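Local coordinates for protein probable manganase-dependent inorganic pyrophosphatase (Clostridium perfringens, PDB 3L2B) that probably hydrolyses inorganic pyrophosphate with manganese and is regulated through CBS and DRTGG domains that bind diadenosine tetraphosphate as activator and AMP as inhibitor, at residues V199-L204 with Y220-E225; L12-I17 with K228-I233; L38-V43 with L51-T56. All blocks are in the same frame, centred on the assembly; numbering follows the deposited sequence.

Contact 1: V199-L204 with Y220-E225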
loop_
_atom_site.group_PDB
_atom_site.type_symbol
_atom_site.label_atom_id
_atom_site.label_comp_id
_atom_site.label_asym_id
_atom_site.label_seq_id
_atom_site.Cartn_x
_atom_site.Cartn_y
_atom_site.Cartn_z
ATOM N N VAL A 199 17.833 22.750 3.980
ATOM C CA VAL A 199 18.945 23.637 4.257
ATOM C C VAL A 199 19.415 24.293 2.961
ATOM O O VAL A 199 19.203 23.776 1.867
ATOM C CB VAL A 199 20.100 22.902 4.960
ATOM C CG1 VAL A 199 19.594 22.196 6.191
ATOM C CG2 VAL A 199 20.760 21.915 4.044
ATOM N N SER A 200 20.007 25.466 3.093
ATOM C CA SER A 200 20.559 26.186 1.935
ATOM C C SER A 200 22.069 26.017 1.831
ATOM O O SER A 200 22.767 25.972 2.824
ATOM C CB SER A 200 20.223 27.689 1.988
ATOM O OG SER A 200 18.825 27.911 1.893
ATOM N N THR A 201 22.551 25.946 0.599
ATOM C CA THR A 201 23.991 25.895 0.313
ATOM C C THR A 201 24.785 26.928 1.114
ATOM O O THR A 201 25.912 26.678 1.551
ATOM C CB THR A 201 24.285 26.163 -1.179
ATOM O OG1 THR A 201 23.532 27.295 -1.603
ATOM C CG2 THR A 201 23.936 24.971 -2.060
ATOM N N ASP A 202 24.212 28.110 1.293
ATOM C CA ASP A 202 24.963 29.175 1.966
ATOM C C ASP A 202 24.692 29.230 3.467
ATOM O O ASP A 202 25.255 30.064 4.168
ATOM C CB ASP A 202 24.807 30.541 1.267
ATOM C CG ASP A 202 23.380 30.989 1.131
ATOM O OD1 ASP A 202 22.454 30.222 1.482
ATOM O OD2 ASP A 202 23.178 32.127 0.654
ATOM N N ASP A 203 23.874 28.309 3.967
ATOM C CA ASP A 203 23.708 28.162 5.419
ATOM C C ASP A 203 25.053 27.750 6.035
ATOM O O ASP A 203 25.817 26.997 5.443
ATOM C CB ASP A 203 22.666 27.084 5.784
ATOM C CG ASP A 203 21.224 27.510 5.516
ATOM O OD1 ASP A 203 20.990 28.663 5.105
ATOM O OD2 ASP A 203 20.315 26.668 5.724
ATOM N N LEU A 204 25.318 28.224 7.241
ATOM C CA LEU A 204 26.548 27.855 7.945
ATOM C C LEU A 204 26.382 26.498 8.623
ATOM O O LEU A 204 25.321 26.173 9.153
ATOM C CB LEU A 204 26.964 28.957 8.932
ATOM C CG LEU A 204 27.183 30.328 8.251
ATOM C CD1 LEU A 204 27.443 31.429 9.275
ATOM C CD2 LEU A 204 28.319 30.273 7.223
ATOM N N TYR A 220 18.506 15.768 4.720
ATOM C CA TYR A 220 17.913 17.085 4.478
ATOM C C TYR A 220 18.134 17.605 3.043
ATOM O O TYR A 220 19.249 17.633 2.538
ATOM C CB TYR A 220 18.466 18.091 5.493
ATOM C CG TYR A 220 18.149 17.750 6.936
ATOM C CD1 TYR A 220 17.120 18.386 7.614
ATOM C CD2 TYR A 220 18.896 16.796 7.622
ATOM C CE1 TYR A 220 16.845 18.081 8.931
ATOM C CE2 TYR A 220 18.620 16.472 8.935
ATOM C CZ TYR A 220 17.596 17.117 9.593
ATOM O OH TYR A 220 17.322 16.775 10.901
ATOM N N PRO A 221 17.062 18.013 2.370
ATOM C CA PRO A 221 17.330 18.525 1.028
ATOM C C PRO A 221 18.071 19.847 1.067
ATOM O O PRO A 221 17.879 20.654 1.962
ATOM C CB PRO A 221 15.940 18.660 0.412
ATOM C CG PRO A 221 14.953 18.518 1.574
ATOM C CD PRO A 221 15.639 17.707 2.593
ATOM N N VAL A 222 18.968 20.008 0.117
ATOM C CA VAL A 222 19.798 21.195 0.014
ATOM C C VAL A 222 19.342 21.997 -1.179
ATOM O O VAL A 222 19.239 21.473 -2.296
ATOM C CB VAL A 222 21.270 20.827 -0.188
ATOM C CG1 VAL A 222 22.088 22.071 -0.461
ATOM C CG2 VAL A 222 21.787 20.026 1.044
ATOM N N ILE A 223 19.039 23.261 -0.915
ATOM C CA ILE A 223 18.641 24.205 -1.955
ATOM C C ILE A 223 19.729 25.291 -2.071
ATOM O O ILE A 223 20.403 25.617 -1.104
ATOM C CB ILE A 223 17.230 24.852 -1.688
ATOM C CG1 ILE A 223 17.229 25.711 -0.415
ATOM C CG2 ILE A 223 16.122 23.785 -1.598
ATOM C CD1 ILE A 223 15.842 26.342 -0.095
ATOM N N ASP A 224 19.919 25.830 -3.267
ATOM C CA ASP A 224 20.938 26.860 -3.444
ATOM C C ASP A 224 20.412 28.259 -3.113
ATOM O O ASP A 224 19.286 28.427 -2.602
ATOM C CB ASP A 224 21.594 26.795 -4.842
ATOM C CG ASP A 224 20.674 27.243 -5.959
ATOM O OD1 ASP A 224 19.662 27.919 -5.684
ATOM O OD2 ASP A 224 20.950 26.870 -7.115
ATOM N N GLU A 225 21.255 29.252 -3.408
ATOM C CA GLU A 225 21.009 30.657 -3.051
ATOM C C GLU A 225 19.953 31.299 -3.949
ATOM O O GLU A 225 19.588 32.466 -3.770
ATOM C CB GLU A 225 22.311 31.471 -3.091
ATOM C CG GLU A 225 22.874 31.766 -4.510
ATOM C CD GLU A 225 23.677 30.602 -5.126
ATOM O OE1 GLU A 225 24.120 29.687 -4.379
ATOM O OE2 GLU A 225 23.851 30.610 -6.370
#

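Contact 2: L12-I17 with K228-I233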
loop_
_atom_site.group_PDB
_atom_site.type_symbol
_atom_site.label_atom_id
_atom_site.label_comp_id
_atom_site.label_asym_id
_atom_site.label_seq_id
_atom_site.Cartn_x
_atom_site.Cartn_y
_atom_site.Cartn_z
ATOM N N LEU A 12 30.318 21.097 2.004
ATOM C CA LEU A 12 30.146 19.735 2.513
ATOM C C LEU A 12 29.925 18.766 1.376
ATOM O O LEU A 12 29.653 19.145 0.237
ATOM C CB LEU A 12 28.972 19.639 3.491
ATOM C CG LEU A 12 29.148 20.409 4.796
ATOM C CD1 LEU A 12 27.850 20.479 5.554
ATOM C CD2 LEU A 12 30.208 19.757 5.646
ATOM N N GLU A 13 30.059 17.498 1.720
ATOM C CA GLU A 13 29.760 16.417 0.789
ATOM C C GLU A 13 28.258 16.310 0.739
ATOM O O GLU A 13 27.605 16.255 1.774
ATOM C CB GLU A 13 30.306 15.082 1.282
ATOM C CG GLU A 13 31.768 15.088 1.667
ATOM C CD GLU A 13 32.678 15.037 0.472
ATOM O OE1 GLU A 13 32.602 14.024 -0.260
ATOM O OE2 GLU A 13 33.461 15.999 0.277
ATOM N N MET A 14 27.711 16.280 -0.459
ATOM C CA MET A 14 26.301 16.016 -0.565
ATOM C C MET A 14 25.943 15.058 -1.680
ATOM O O MET A 14 26.675 14.872 -2.653
ATOM C CB MET A 14 25.504 17.322 -0.647
ATOM C CG MET A 14 25.876 18.235 -1.763
ATOM S SD MET A 14 24.912 19.761 -1.682
ATOM C CE MET A 14 25.706 20.599 -0.294
ATOM N N ASP A 15 24.790 14.437 -1.472
ATOM C CA ASP A 15 24.188 13.545 -2.446
ATOM C C ASP A 15 23.447 14.379 -3.466
ATOM O O ASP A 15 22.459 15.057 -3.149
ATOM C CB ASP A 15 23.203 12.576 -1.785
ATOM C CG ASP A 15 23.790 11.860 -0.589
ATOM O OD1 ASP A 15 24.929 11.356 -0.663
ATOM O OD2 ASP A 15 23.092 11.798 0.438
ATOM N N LYS A 16 23.934 14.335 -4.695
ATOM C CA LYS A 16 23.216 14.934 -5.794
ATOM C C LYS A 16 22.118 13.959 -6.113
ATOM O O LYS A 16 22.374 12.815 -6.448
ATOM C CB LYS A 16 24.113 15.152 -7.007
ATOM C CG LYS A 16 25.336 16.000 -6.728
ATOM C CD LYS A 16 24.974 17.425 -6.292
ATOM C CE LYS A 16 26.201 18.163 -5.728
ATOM N NZ LYS A 16 27.484 17.846 -6.452
ATOM N N ILE A 17 20.885 14.385 -5.938
ATOM C CA ILE A 17 19.746 13.546 -6.314
ATOM C C ILE A 17 18.957 14.336 -7.299
ATOM O O ILE A 17 18.589 15.471 -7.010
ATOM C CB ILE A 17 18.778 13.264 -5.147
ATOM C CG1 ILE A 17 19.504 13.012 -3.821
ATOM C CG2 ILE A 17 17.838 12.098 -5.506
ATOM C CD1 ILE A 17 18.531 12.994 -2.651
ATOM N N LYS A 228 16.950 26.655 -6.120
ATOM C CA LYS A 228 16.910 25.387 -6.873
ATOM C C LYS A 228 17.369 24.246 -5.949
ATOM O O LYS A 228 18.251 24.424 -5.110
ATOM C CB LYS A 228 17.815 25.394 -8.122
ATOM C CG LYS A 228 17.796 26.652 -9.028
ATOM C CD LYS A 228 19.180 26.811 -9.743
ATOM C CE LYS A 228 19.667 28.279 -9.817
ATOM N NZ LYS A 228 21.163 28.397 -9.764
ATOM N N VAL A 229 16.779 23.075 -6.126
ATOM C CA VAL A 229 17.177 21.895 -5.368
ATOM C C VAL A 229 18.503 21.434 -5.900
ATOM O O VAL A 229 18.622 21.091 -7.070
ATOM C CB VAL A 229 16.159 20.738 -5.489
ATOM C CG1 VAL A 229 16.732 19.458 -4.907
ATOM C CG2 VAL A 229 14.869 21.100 -4.803
ATOM N N VAL A 230 19.499 21.419 -5.026
ATOM C CA VAL A 230 20.870 21.124 -5.418
ATOM C C VAL A 230 21.331 19.762 -4.936
ATOM O O VAL A 230 22.452 19.350 -5.221
ATOM C CB VAL A 230 21.836 22.216 -4.913
ATOM C CG1 VAL A 230 23.145 21.618 -4.481
ATOM C CG2 VAL A 230 22.047 23.268 -6.015
ATOM N N GLY A 231 20.454 19.077 -4.203
ATOM C CA GLY A 231 20.758 17.761 -3.651
ATOM C C GLY A 231 20.249 17.488 -2.242
ATOM O O GLY A 231 19.228 17.986 -1.798
ATOM N N SER A 232 21.017 16.682 -1.534
ATOM C CA SER A 232 20.637 16.229 -0.204
ATOM C C SER A 232 21.888 16.003 0.623
ATOM O O SER A 232 22.931 15.566 0.114
ATOM C CB SER A 232 19.805 14.962 -0.316
ATOM O OG SER A 232 19.662 14.319 0.929
ATOM N N ILE A 233 21.793 16.363 1.890
ATOM C CA ILE A 233 22.890 16.146 2.834
ATOM C C ILE A 233 22.429 15.224 3.981
ATOM O O ILE A 233 21.302 15.310 4.437
ATOM C CB ILE A 233 23.465 17.504 3.368
ATOM C CG1 ILE A 233 24.694 17.247 4.213
ATOM C CG2 ILE A 233 22.467 18.269 4.193
ATOM C CD1 ILE A 233 25.663 18.442 4.280
#

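Contact 3: L38-V43 with L51-T56. With B4P (bis(adenosine)-5'-tetraphosphate), chain C.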
loop_
_atom_site.group_PDB
_atom_site.type_symbol
_atom_site.label_atom_id
_atom_site.label_comp_id
_atom_site.label_asym_id
_atom_site.label_seq_id
_atom_site.Cartn_x
_atom_site.Cartn_y
_atom_site.Cartn_z
ATOM N N LEU A 38 17.427 4.943 -2.236
ATOM C CA LEU A 38 16.996 6.098 -1.449
ATOM C C LEU A 38 15.850 5.735 -0.504
ATOM O O LEU A 38 15.061 4.856 -0.798
ATOM C CB LEU A 38 16.587 7.228 -2.390
ATOM C CG LEU A 38 17.661 7.651 -3.401
ATOM C CD1 LEU A 38 17.064 8.582 -4.433
ATOM C CD2 LEU A 38 18.855 8.303 -2.708
ATOM N N LYS A 39 15.805 6.393 0.647
ATOM C CA LYS A 39 14.699 6.251 1.604
ATOM C C LYS A 39 13.759 7.429 1.436
ATOM O O LYS A 39 12.588 7.399 1.821
ATOM C CB LYS A 39 15.222 6.198 3.048
ATOM C CG LYS A 39 16.397 5.218 3.235
ATOM C CD LYS A 39 16.902 5.103 4.692
ATOM C CE LYS A 39 17.603 6.369 5.166
ATOM N NZ LYS A 39 17.949 6.307 6.606
ATOM N N SER A 40 14.296 8.492 0.860
ATOM C CA SER A 40 13.481 9.635 0.455
ATOM C C SER A 40 14.062 10.297 -0.771
ATOM O O SER A 40 15.197 10.012 -1.190
ATOM C CB SER A 40 13.364 10.643 1.570
ATOM O OG SER A 40 14.619 11.239 1.765
ATOM N N ILE A 41 13.249 11.162 -1.364
ATOM C CA ILE A 41 13.604 11.807 -2.621
ATOM C C ILE A 41 12.850 13.115 -2.771
ATOM O O ILE A 41 11.641 13.180 -2.549
ATOM C CB ILE A 41 13.350 10.892 -3.833
ATOM C CG1 ILE A 41 13.981 11.478 -5.103
ATOM C CG2 ILE A 41 11.864 10.654 -4.012
ATOM C CD1 ILE A 41 13.799 10.609 -6.348
ATOM N N PRO A 42 13.574 14.188 -3.092
ATOM C CA PRO A 42 12.924 15.497 -3.225
ATOM C C PRO A 42 12.025 15.630 -4.460
ATOM O O PRO A 42 12.241 15.015 -5.500
ATOM C CB PRO A 42 14.107 16.462 -3.275
ATOM C CG PRO A 42 15.247 15.632 -3.815
ATOM C CD PRO A 42 15.029 14.244 -3.319
ATOM N N VAL A 43 10.984 16.414 -4.292
ATOM C CA VAL A 43 10.064 16.724 -5.364
ATOM C C VAL A 43 10.217 18.214 -5.693
ATOM O O VAL A 43 10.228 19.063 -4.793
ATOM C CB VAL A 43 8.620 16.442 -4.958
ATOM C CG1 VAL A 43 7.683 16.672 -6.136
ATOM C CG2 VAL A 43 8.482 15.007 -4.373
ATOM N N LEU A 51 9.325 21.525 -4.006
ATOM C CA LEU A 51 7.906 21.507 -3.631
ATOM C C LEU A 51 7.661 20.655 -2.376
ATOM O O LEU A 51 6.762 20.917 -1.592
ATOM C CB LEU A 51 7.062 20.974 -4.772
ATOM C CG LEU A 51 6.901 21.846 -6.004
ATOM C CD1 LEU A 51 6.088 21.045 -7.036
ATOM C CD2 LEU A 51 6.246 23.234 -5.705
ATOM N N GLY A 52 8.488 19.633 -2.207
ATOM C CA GLY A 52 8.366 18.714 -1.068
ATOM C C GLY A 52 9.299 17.516 -1.128
ATOM O O GLY A 52 10.315 17.508 -1.840
ATOM N N MET A 53 8.921 16.491 -0.375
ATOM C CA MET A 53 9.715 15.269 -0.245
ATOM C C MET A 53 8.849 14.000 -0.110
ATOM O O MET A 53 7.827 13.989 0.580
ATOM C CB MET A 53 10.642 15.386 0.959
ATOM C CG MET A 53 11.559 14.185 1.139
ATOM S SD MET A 53 12.216 14.093 2.835
ATOM C CE MET A 53 13.907 14.665 2.591
ATOM N N LEU A 54 9.292 12.966 -0.815
ATOM C CA LEU A 54 8.669 11.660 -0.797
ATOM C C LEU A 54 9.486 10.639 0.026
ATOM O O LEU A 54 10.666 10.445 -0.190
ATOM C CB LEU A 54 8.506 11.125 -2.218
ATOM C CG LEU A 54 7.539 9.928 -2.236
ATOM C CD1 LEU A 54 6.113 10.396 -1.952
ATOM C CD2 LEU A 54 7.646 9.119 -3.538
ATOM N N SER A 55 8.830 10.000 0.970
ATOM C CA SER A 55 9.448 8.857 1.676
ATOM C C SER A 55 8.517 7.660 1.679
ATOM O O SER A 55 7.330 7.761 1.323
ATOM C CB SER A 55 9.674 9.214 3.117
ATOM O OG SER A 55 8.437 9.054 3.787
ATOM N N THR A 56 9.019 6.540 2.179
ATOM C CA THR A 56 8.144 5.367 2.341
ATOM C C THR A 56 7.119 5.558 3.460
ATOM O O THR A 56 6.141 4.851 3.479
ATOM C CB THR A 56 8.896 4.055 2.559
ATOM O OG1 THR A 56 9.579 4.099 3.808
ATOM C CG2 THR A 56 9.886 3.798 1.414
HETATM P PA B4P C . 13.692 9.962 9.244
HETATM O O1A B4P C . 13.602 10.165 10.692
HETATM O O2A B4P C . 14.812 10.836 8.522
HETATM O O3A B4P C . 13.824 8.396 9.042
HETATM P PB B4P C . 14.381 7.589 7.783
HETATM O O1B B4P C . 15.839 7.749 7.654
HETATM O O2B B4P C . 13.560 7.963 6.472
HETATM O O3B B4P C . 13.978 6.112 8.256
HETATM P PG B4P C . 14.943 5.199 9.154
HETATM O O1G B4P C . 15.528 6.047 10.218
HETATM O O2G B4P C . 14.229 3.873 9.651
HETATM O O3G B4P C . 16.047 4.689 8.113
HETATM P PD B4P C . 17.126 3.585 8.572
HETATM O O1D B4P C . 18.365 3.747 7.794
HETATM O O2D B4P C . 17.345 3.648 10.163
HETATM O O5E B4P C . 12.300 10.425 8.622
HETATM C C5E B4P C . 11.130 9.628 8.825
HETATM C C4E B4P C . 10.043 10.186 7.914
HETATM O O4E B4P C . 9.910 11.585 8.134
HETATM C C3E B4P C . 10.426 10.041 6.459
HETATM O O3E B4P C . 9.791 8.912 5.923
HETATM C C2E B4P C . 9.988 11.320 5.793
HETATM O O2E B4P C . 8.673 11.190 5.288
HETATM C C1E B4P C . 9.972 12.345 6.896
HETATM N N9A B4P C . 11.172 13.203 6.721
HETATM C C8A B4P C . 12.439 12.775 6.489
HETATM N N7A B4P C . 13.299 13.827 6.352
HETATM C C5A B4P C . 12.588 14.952 6.503
HETATM C C6A B4P C . 12.862 16.389 6.477
HETATM N N6A B4P C . 14.099 16.853 6.281
HETATM N N1A B4P C . 11.832 17.246 6.652
HETATM C C2A B4P C . 10.582 16.798 6.866
HETATM N N3A B4P C . 10.264 15.502 6.889
HETATM C C4A B4P C . 11.189 14.536 6.720
HETATM O O5F B4P C . 16.373 2.247 8.168
HETATM C C5F B4P C . 16.010 2.046 6.813
HETATM C C4F B4P C . 15.291 0.727 6.718
HETATM O O4F B4P C . 16.209 -0.327 7.027
HETATM C C3F B4P C . 14.152 0.661 7.709
HETATM O O3F B4P C . 12.906 0.945 7.067
HETATM C C2F B4P C . 14.203 -0.770 8.221
HETATM O O2F B4P C . 13.349 -1.523 7.385
HETATM C C1F B4P C . 15.662 -1.190 8.033
HETATM N N9B B4P C . 16.322 -1.079 9.350
HETATM C C8B B4P C . 16.173 -0.099 10.264
HETATM N N7B B4P C . 16.906 -0.368 11.371
HETATM C C5B B4P C . 17.533 -1.534 11.184
HETATM C C6B B4P C . 18.451 -2.386 11.963
HETATM N N6B B4P C . 18.859 -2.025 13.194
HETATM N N1B B4P C . 18.866 -3.529 11.403
HETATM C C2B B4P C . 18.476 -3.906 10.178
HETATM N N3B B4P C . 17.631 -3.191 9.420
HETATM C C4B B4P C . 17.134 -2.008 9.860
#

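Contact 1: V199-L204 with Y220-E225
Val199 has CG1 anti to its carbonyl carbon (chi1 -54°), which leaves CG2 in the crowded position between N and C, while Val222 (chi1 173°) has CG2 anti to its carbonyl carbon, beside N, and CG1 anti to N. These torsions bring Val199 CG2 to 3.7 Å from Val222 CG2, the two side chains crossing obliquely on one face of the sheet. The setting is a beta-alpha-beta unit of the second CBS domain: strands 199-200 and 219-223 run parallel, and helix 205-215 connects them. Three nearly straight backbone bonds pair the strands. Val199 N gives its hydrogen to Pro221 O, Ile223 N to Val199 O at 2.8 Å, and Thr201 N to Ile223 O, each arriving nearly along the C=O axis. Helix 205-215 covers the valine face through Val208, and Ile233 of the next strand adds to it. On the other face Ser200 OG lies 3.6 Å from Ile223 CG1. Past the paired residues, Thr201 turns CG2 over Val222 CG1, 3.8 Å away and at about a right angle. Its OG1 sits over the backbone of Asp224, whose carboxylate is held by Asn226 and Lys228. Tyr220 starts toward the short strand, but its ring swings away and touches the bound diadenosine tetraphosphate, and its OH is hydrogen-bonded to Thr215. At the exit of strand 199-200 a type I turn, closed by Asp203 N bonding to Ser200 O, leads into the helix. The Asp203 carboxylate folds back, so that Ser200 N meets OD2 of Asp203 at 2.9 Å from above the carboxylate plane.

Contact 2: L12-I17 with K228-I233
A single antiparallel bridge, Asp15 with Ser232, attaches the loop before helix 26-35 to edge strand 229-234 of the second CBS domain's sheet, so the N-terminal segment of one CBS sequence adds to the fold of the other. Asp15 N bonds to Ser232 O and Ser232 N to Asp15 O, both 2.7 Å but bent, with angles of 141° and 137° at the hydrogen. The packing is tight around this pair. Ile17 points CD1 at Ser232 CB, 3.3 Å away, and Leu12 sets CD1 3.2 Å from Ile233 CD1; both are closer than usual van der Waals contact. Met14 starts in the crowded position (chi1 57°) and bends at chi3, which carries its sulphur obliquely to Val230 CG1, with Val222 behind. Gly231 lies under the loop, its CA 3.2 Å from Asp15 O, at backbone angles that call for glycine; with Val230 it forms a classic beta bulge opposite Val222. The other side is looser and more exposed. Glu13, Asp15 and Lys16 lie there, and the Glu13 side chain leads away from the strand. Lys16 starts away from the strand too, but its bends at chi2 and chi4 bring CD back to 3.3 Å from Val230 O.

Contact 3: L38-V43 with L51-T56
Lys39 NZ grips the diadenosine tetraphosphate with three hydrogen bonds to phosphate oxygens, O1B at 2.8 Å and O3G and O1D at 2.9 Å each, and probably neutralises part of their charge. Met53, CG anti to its N and the chain bent at chi3, sets SD 3.7 Å from N7A of one adenine. Ser55 puts OG 2.5 Å from ribose O3E. Ser55 OG is hydrogen-bonded to Ser57 OG and caps the start of helix 56-64. Behind this shell, Ser40 shares the ligand face with Met53, its OG 3.6 Å from the Met53 methyl CE. The frame is an antiparallel beta hairpin of the first CBS domain. Ile41 and Leu54 exchange two backbone bonds in their carbonyl planes, and Ile41 CG2 lies beside Leu54 CB on the opposite face. Farther along, Val43 N bonds Gly52 O, while Val43 O takes both Leu51 N, at 2.7 Å, and Gly52 N, a classic beta bulge. The Ile41 and Leu54 face packs on helix 26-35 through Met33 and Ala29, and on helix 187-190 through Val187; Met53 leans on Pro221 of strand 219-223, and Thr56 bonds Thr56 of the second subunit.

In the fold
From the N terminus, residues 12-17 open the longest loop, which contact 2 closes only when strand 229-234 arrives more than two hundred residues later. Nested inside it, contact 3 closes first, a short hairpin in the first CBS range; the chain then runs through the DRTGG range before contact 1 closes, by a helical crossover, in the second. Contacts 1 and 3 are thus in series, both enclosed by contact 2. Contacts 1 and 2 share a sheet, strand 219-223 lying between 199-200 and 229-234. Ile17 joins contact 2 to contact 3 within the first CBS range, while Pro221 on Met53 and Val229 on Pro42 bring the two CBS ranges together beside the nucleotide.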